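Local coordinates for Lpg0393 helical bundle domain-containing protein (Legionella pneumophila subsp. pneumophila str. Philadelphia 1, PDB 4R0G) that acts as a guanine-nucleotide exchange factor for the small GTPases Rab5, Rab21 and Rab22, probably through its VPS9-like domain, at residues 55-58 with 59-62; 68-71 with 72-75. One frame throughout, in Å; residues are numbered along the deposited sequence.

Interaction 1: residues 55-58 with 59-62; sequences GFCL and DDIK
Phe56 lays the outer end of its ring against Ile61, with CZ 3.4 Å from Ile61 CG1 and nearly as near to CD1 of the same residue. The two side chains meet at a slant. With CG of Phe56 anti to its own backbone N (chi1 -178°), the ring reaches forward over the start of the helix, and Ile61 brings its longer branch, CG1 and CD1, to meet it. Leu58 CD1 adds a looser apolar touch on Ile61 CD1.

Beside this apolar patch the backbone turns into the helix. Cys57 is the N-cap: its SG, held between the backbone N and the carbonyl carbon (chi1 80°), accepts a weak capping bond from Asp60 N, 3.5 Å from SG. The same N-H leans toward Cys57 O as well, again weakly, the N-H...O angle being 125°, so it is shared between the two acceptors. Ile61 N also reaches Cys57 O, in a long, weak bond. The first bond of full quality is Lys62 N to Leu58 O, 3.1 Å.

The Asp60 carboxylate comes back past the cap, OD1 lying 3.2 Å from Cys57 SG, but its firm partners lie further out: OD1 forms a salt bridge with Arg13 and OD2 takes a hydrogen bond from Trp51. That buried carboxylate is thus gripped from both oxygens, and the two partners probably help keep it ionised. Trp51 also meets the Phe56 ring edge-to-face. Leu93, Cys96 and Leu100 of helix 80-101 pack on Phe56, while Phe146 and Trp149 of helix 132-151 touch Ile61. The whole is a cysteine N-cap opening helix 58-71 in the all-helical VPS9-like domain.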
ATOM      1  N   GLY A  55     -25.349 -18.357  -9.494  1.00 48.76           N
ATOM      2  CA  GLY A  55     -24.965 -18.642 -10.864  1.00 49.19           C
ATOM      3  C   GLY A  55     -23.487 -18.478 -11.114  1.00 55.42           C
ATOM      4  O   GLY A  55     -23.059 -17.866 -12.111  1.00 57.22           O
ATOM      5  N   PHE A  56     -22.704 -19.032 -10.188  1.00 51.49           N
ATOM      6  CA  PHE A  56     -21.260 -19.079 -10.353  1.00 53.05           C
ATOM      7  C   PHE A  56     -20.922 -19.654 -11.745  1.00 49.81           C
ATOM      8  O   PHE A  56     -21.554 -20.600 -12.224  1.00 52.63           O
ATOM      9  CB  PHE A  56     -20.602 -19.904  -9.236  1.00 45.70           C
ATOM     10  CG  PHE A  56     -19.112 -19.945  -9.338  1.00 46.93           C
ATOM     11  CD1 PHE A  56     -18.350 -18.826  -9.045  1.00 48.04           C
ATOM     12  CD2 PHE A  56     -18.464 -21.090  -9.759  1.00 43.99           C
ATOM     13  CE1 PHE A  56     -16.940 -18.854  -9.173  1.00 48.47           C
ATOM     14  CE2 PHE A  56     -17.075 -21.128  -9.883  1.00 42.25           C
ATOM     15  CZ  PHE A  56     -16.312 -20.010  -9.593  1.00 42.81           C
ATOM     16  N   CYS A  57     -19.953 -19.054 -12.415  1.00 48.79           N
ATOM     17  CA  CYS A  57     -19.630 -19.503 -13.749  1.00 52.01           C
ATOM     18  C   CYS A  57     -18.264 -19.008 -14.215  1.00 48.82           C
ATOM     19  O   CYS A  57     -17.667 -18.124 -13.606  1.00 45.72           O
ATOM     20  CB  CYS A  57     -20.686 -18.958 -14.705  1.00 52.38           C
ATOM     21  SG  CYS A  57     -20.359 -17.229 -15.112  1.00 53.26           S
ATOM     22  N   LEU A  58     -17.846 -19.517 -15.368  1.00 49.51           N
ATOM     23  CA  LEU A  58     -16.519 -19.294 -15.891  1.00 48.06           C
ATOM     24  C   LEU A  58     -16.196 -17.807 -16.055  1.00 51.81           C
ATOM     25  O   LEU A  58     -15.094 -17.352 -15.725  1.00 58.85           O
ATOM     26  CB  LEU A  58     -16.355 -20.071 -17.203  1.00 53.33           C
ATOM     27  CG  LEU A  58     -14.961 -20.123 -17.818  1.00 64.50           C
ATOM     28  CD1 LEU A  58     -13.998 -20.838 -16.868  1.00 65.24           C
ATOM     29  CD2 LEU A  58     -15.024 -20.824 -19.168  1.00 64.38           C
ATOM     30  N   ASP A  59     -17.162 -17.045 -16.544  1.00 54.16           N
ATOM     31  CA  ASP A  59     -16.981 -15.611 -16.712  1.00 50.91           C
ATOM     32  C   ASP A  59     -16.818 -14.872 -15.362  1.00 45.44           C
ATOM     33  O   ASP A  59     -16.081 -13.895 -15.266  1.00 46.66           O
ATOM     34  CB  ASP A  59     -18.121 -15.042 -17.587  1.00 58.53           C
ATOM     35  CG  ASP A  59     -18.099 -13.514 -17.679  1.00 69.71           C
ATOM     36  OD1 ASP A  59     -17.145 -12.984 -18.336  1.00 67.88           O
ATOM     37  OD2 ASP A  59     -19.036 -12.861 -17.103  1.00 51.77           O
ATOM     38  N   ASP A  60     -17.470 -15.358 -14.313  1.00 49.28           N
ATOM     39  CA  ASP A  60     -17.351 -14.738 -12.986  1.00 50.00           C
ATOM     40  C   ASP A  60     -15.899 -14.796 -12.546  1.00 47.97           C
ATOM     41  O   ASP A  60     -15.362 -13.860 -11.955  1.00 47.46           O
ATOM     42  CB  ASP A  60     -18.219 -15.472 -11.937  1.00 49.52           C
ATOM     43  CG  ASP A  60     -19.721 -15.139 -12.032  1.00 57.05           C
ATOM     44  OD1 ASP A  60     -20.207 -14.736 -13.119  1.00 56.92           O
ATOM     45  OD2 ASP A  60     -20.422 -15.309 -11.003  1.00 59.36           O
ATOM     46  N   ILE A  61     -15.277 -15.922 -12.844  1.00 48.86           N
ATOM     47  CA  ILE A  61     -13.883 -16.159 -12.511  1.00 48.15           C
ATOM     48  C   ILE A  61     -12.966 -15.222 -13.279  1.00 50.23           C
ATOM     49  O   ILE A  61     -12.089 -14.586 -12.693  1.00 48.75           O
ATOM     50  CB  ILE A  61     -13.528 -17.617 -12.845  1.00 47.08           C
ATOM     51  CG1 ILE A  61     -14.435 -18.538 -12.059  1.00 39.50           C
ATOM     52  CG2 ILE A  61     -12.080 -17.933 -12.572  1.00 45.73           C
ATOM     53  CD1 ILE A  61     -14.323 -19.936 -12.481  1.00 46.25           C
ATOM     54  N   LYS A  62     -13.176 -15.129 -14.590  1.00 48.60           N
ATOM     55  CA  LYS A  62     -12.288 -14.331 -15.438  1.00 49.34           C
ATOM     56  C   LYS A  62     -12.316 -12.832 -15.142  1.00 47.63           C
ATOM     57  O   LYS A  62     -11.308 -12.137 -15.286  1.00 46.25           O
ATOM     58  CB  LYS A  62     -12.557 -14.618 -16.921  1.00 49.06           C
ATOM     59  CG  LYS A  62     -11.728 -15.779 -17.447  1.00 54.33           C
ATOM     60  CD  LYS A  62     -11.777 -15.889 -18.940  1.00 63.86           C
ATOM     61  CE  LYS A  62     -10.952 -17.079 -19.419  1.00 71.83           C
ATOM     62  NZ  LYS A  62     -11.172 -17.360 -20.882  1.00 86.84           N
TER

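Interaction 2: residues 68-71 with 72-75; sequences YAVH and EMES
Two side chains from consecutive residues, His71 and Glu72, are joined by a nearly straight hydrogen bond: His71 ND1 donates to Glu72 OE2 at 2.6 Å, with an N-H...O angle of 164°. The oxygen sits at the edge of the imidazole, in its plane, and the ring and carboxylate planes are turned 32° apart. Glu72 manages this by folding back on itself, its chain bent at chi2 (-52°). On the far side of the ring, NE2 is hydrogen-bonded to Ser83, so both ring nitrogens are engaged and the rotation of the imidazole is fixed. OE1 of Glu72 has a long, weak ion pair with Arg76.

The bent glutamate also runs across Tyr68, where Glu72 OE2 meets the CE2 side of the phenol ring at a slant, 3.6 Å from Tyr68 CE2, without stacking on it.

Backbone bonds finish the helix. Glu72 N is shared between Tyr68 O, at 3.0 Å, and Ala69 O. Met73 N donates to Val70 O, also at 3.0 Å. The change from i+4 to i+3 partners marks the C-terminal end, where helix 58-71 of the all-helical VPS9-like domain gives way to the loop leading to helix 80-101.

Apolar packing is lighter. Met73 CG approaches Val70 CG1 at 4.4 Å, its chain bent at chi2 and chi3. Outward from here, Met73 rests on Phe162 and Val70 on Val158, both of helix 155-183. Further along the loop, Ser75 OG and Glu74 N are hydrogen-bonded to Asp177 of the second subunit.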
ATOM      1  N   TYR A  68      -8.197  -9.071  -9.305  1.00 46.90           N
ATOM      2  CA  TYR A  68      -6.988  -9.529  -8.636  1.00 44.05           C
ATOM      3  C   TYR A  68      -5.730  -8.930  -9.237  1.00 44.28           C
ATOM      4  O   TYR A  68      -4.855  -8.438  -8.521  1.00 44.46           O
ATOM      5  CB  TYR A  68      -6.876 -11.039  -8.754  1.00 47.82           C
ATOM      6  CG  TYR A  68      -6.182 -11.637  -7.577  1.00 49.84           C
ATOM      7  CD1 TYR A  68      -6.909 -12.051  -6.476  1.00 43.72           C
ATOM      8  CD2 TYR A  68      -4.791 -11.772  -7.546  1.00 44.85           C
ATOM      9  CE1 TYR A  68      -6.274 -12.604  -5.374  1.00 49.93           C
ATOM     10  CE2 TYR A  68      -4.145 -12.314  -6.439  1.00 41.06           C
ATOM     11  CZ  TYR A  68      -4.896 -12.733  -5.361  1.00 49.36           C
ATOM     12  OH  TYR A  68      -4.298 -13.282  -4.259  1.00 56.08           O
ATOM     13  N   ALA A  69      -5.621  -9.013 -10.557  1.00 45.28           N
ATOM     14  CA  ALA A  69      -4.476  -8.448 -11.258  1.00 42.82           C
ATOM     15  C   ALA A  69      -4.267  -7.012 -10.791  1.00 45.41           C
ATOM     16  O   ALA A  69      -3.140  -6.560 -10.592  1.00 46.57           O
ATOM     17  CB  ALA A  69      -4.713  -8.483 -12.757  1.00 45.87           C
ATOM     18  N   VAL A  70      -5.375  -6.301 -10.604  1.00 45.46           N
ATOM     19  CA  VAL A  70      -5.320  -4.951 -10.076  1.00 40.16           C
ATOM     20  C   VAL A  70      -4.770  -4.954  -8.647  1.00 39.46           C
ATOM     21  O   VAL A  70      -3.940  -4.147  -8.302  1.00 37.90           O
ATOM     22  CB  VAL A  70      -6.691  -4.274 -10.095  1.00 37.04           C
ATOM     23  CG1 VAL A  70      -6.575  -2.903  -9.466  1.00 39.80           C
ATOM     24  CG2 VAL A  70      -7.260  -4.193 -11.534  1.00 34.35           C
ATOM     25  N   HIS A  71      -5.223  -5.886  -7.824  1.00 39.71           N
ATOM     26  CA  HIS A  71      -4.803  -5.955  -6.433  1.00 41.40           C
ATOM     27  C   HIS A  71      -3.294  -6.179  -6.341  1.00 48.46           C
ATOM     28  O   HIS A  71      -2.667  -5.871  -5.320  1.00 49.42           O
ATOM     29  CB  HIS A  71      -5.596  -7.058  -5.730  1.00 40.15           C
ATOM     30  CG  HIS A  71      -5.320  -7.202  -4.265  1.00 43.19           C
ATOM     31  ND1 HIS A  71      -4.388  -8.090  -3.768  1.00 45.94           N
ATOM     32  CD2 HIS A  71      -5.893  -6.618  -3.185  1.00 45.73           C
ATOM     33  CE1 HIS A  71      -4.385  -8.032  -2.448  1.00 43.46           C
ATOM     34  NE2 HIS A  71      -5.287  -7.146  -2.064  1.00 38.61           N
ATOM     35  N   GLU A  72      -2.696  -6.696  -7.413  1.00 51.35           N
ATOM     36  CA  GLU A  72      -1.250  -6.934  -7.415  1.00 44.19           C
ATOM     37  C   GLU A  72      -0.408  -5.834  -8.038  1.00 51.34           C
ATOM     38  O   GLU A  72       0.818  -5.981  -8.112  1.00 62.03           O
ATOM     39  CB  GLU A  72      -0.897  -8.288  -8.020  1.00 46.96           C
ATOM     40  CG  GLU A  72      -1.672  -9.453  -7.403  1.00 41.37           C
ATOM     41  CD  GLU A  72      -1.594  -9.476  -5.888  1.00 54.65           C
ATOM     42  OE1 GLU A  72      -0.495  -9.712  -5.338  1.00 63.75           O
ATOM     43  OE2 GLU A  72      -2.634  -9.257  -5.227  1.00 61.35           O
ATOM     44  N   MET A  73      -1.029  -4.730  -8.470  1.00 50.86           N
ATOM     45  CA  MET A  73      -0.240  -3.591  -8.947  1.00 49.15           C
ATOM     46  C   MET A  73       0.592  -2.981  -7.811  1.00 54.74           C
ATOM     47  O   MET A  73       0.243  -3.078  -6.623  1.00 48.24           O
ATOM     48  CB  MET A  73      -1.109  -2.536  -9.630  1.00 51.21           C
ATOM     49  CG  MET A  73      -2.236  -3.120 -10.416  1.00 45.20           C
ATOM     50  SD  MET A  73      -2.737  -2.310 -11.944  1.00 66.00           S
ATOM     51  CE  MET A  73      -1.982  -0.694 -11.821  1.00 51.74           C
ATOM     52  N   GLU A  74       1.714  -2.374  -8.187  1.00 56.89           N
ATOM     53  CA  GLU A  74       2.613  -1.770  -7.216  1.00 54.63           C
ATOM     54  C   GLU A  74       1.996  -0.529  -6.590  1.00 51.65           C
ATOM     55  O   GLU A  74       2.365  -0.134  -5.482  1.00 46.73           O
ATOM     56  CB  GLU A  74       3.969  -1.425  -7.856  1.00 61.64           C
ATOM     57  CG  GLU A  74       5.081  -2.454  -7.638  1.00 69.14           C
ATOM     58  CD  GLU A  74       4.886  -3.722  -8.479  1.00 88.73           C
ATOM     59  OE1 GLU A  74       5.666  -4.687  -8.277  1.00 97.67           O
ATOM     60  OE2 GLU A  74       3.964  -3.759  -9.343  1.00 82.56           O
ATOM     61  N   SER A  75       1.048   0.088  -7.294  1.00 49.42           N
ATOM     62  CA  SER A  75       0.388   1.269  -6.759  1.00 43.51           C
ATOM     63  C   SER A  75      -0.583   0.866  -5.648  1.00 50.32           C
ATOM     64  O   SER A  75      -1.143   1.734  -4.967  1.00 51.32           O
ATOM     65  CB  SER A  75      -0.323   2.015  -7.862  1.00 44.65           C
ATOM     66  OG  SER A  75       0.362   1.847  -9.091  1.00 48.08           O
TER

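Coming from the N terminus, the chain leaves helix 40-53 through a short loop, and interaction 1 turns it into helix 58-71. Interaction 2 follows at the other end of that helix and leads out toward helix 80-101. The two are in series, neither nesting nor crossing; each closes just a local turn. Their centres lie about 20 Å apart and their nearest atoms about 7 Å, so the two do not touch. Both set their helix against helices 80-101 and 132-151, and all four segments belong to the VPS9-like part of the chain. They differ in what lies beyond: interaction 1 reaches back to Arg13 and Trp51, whereas interaction 2 meets helix 155-183 and the second subunit.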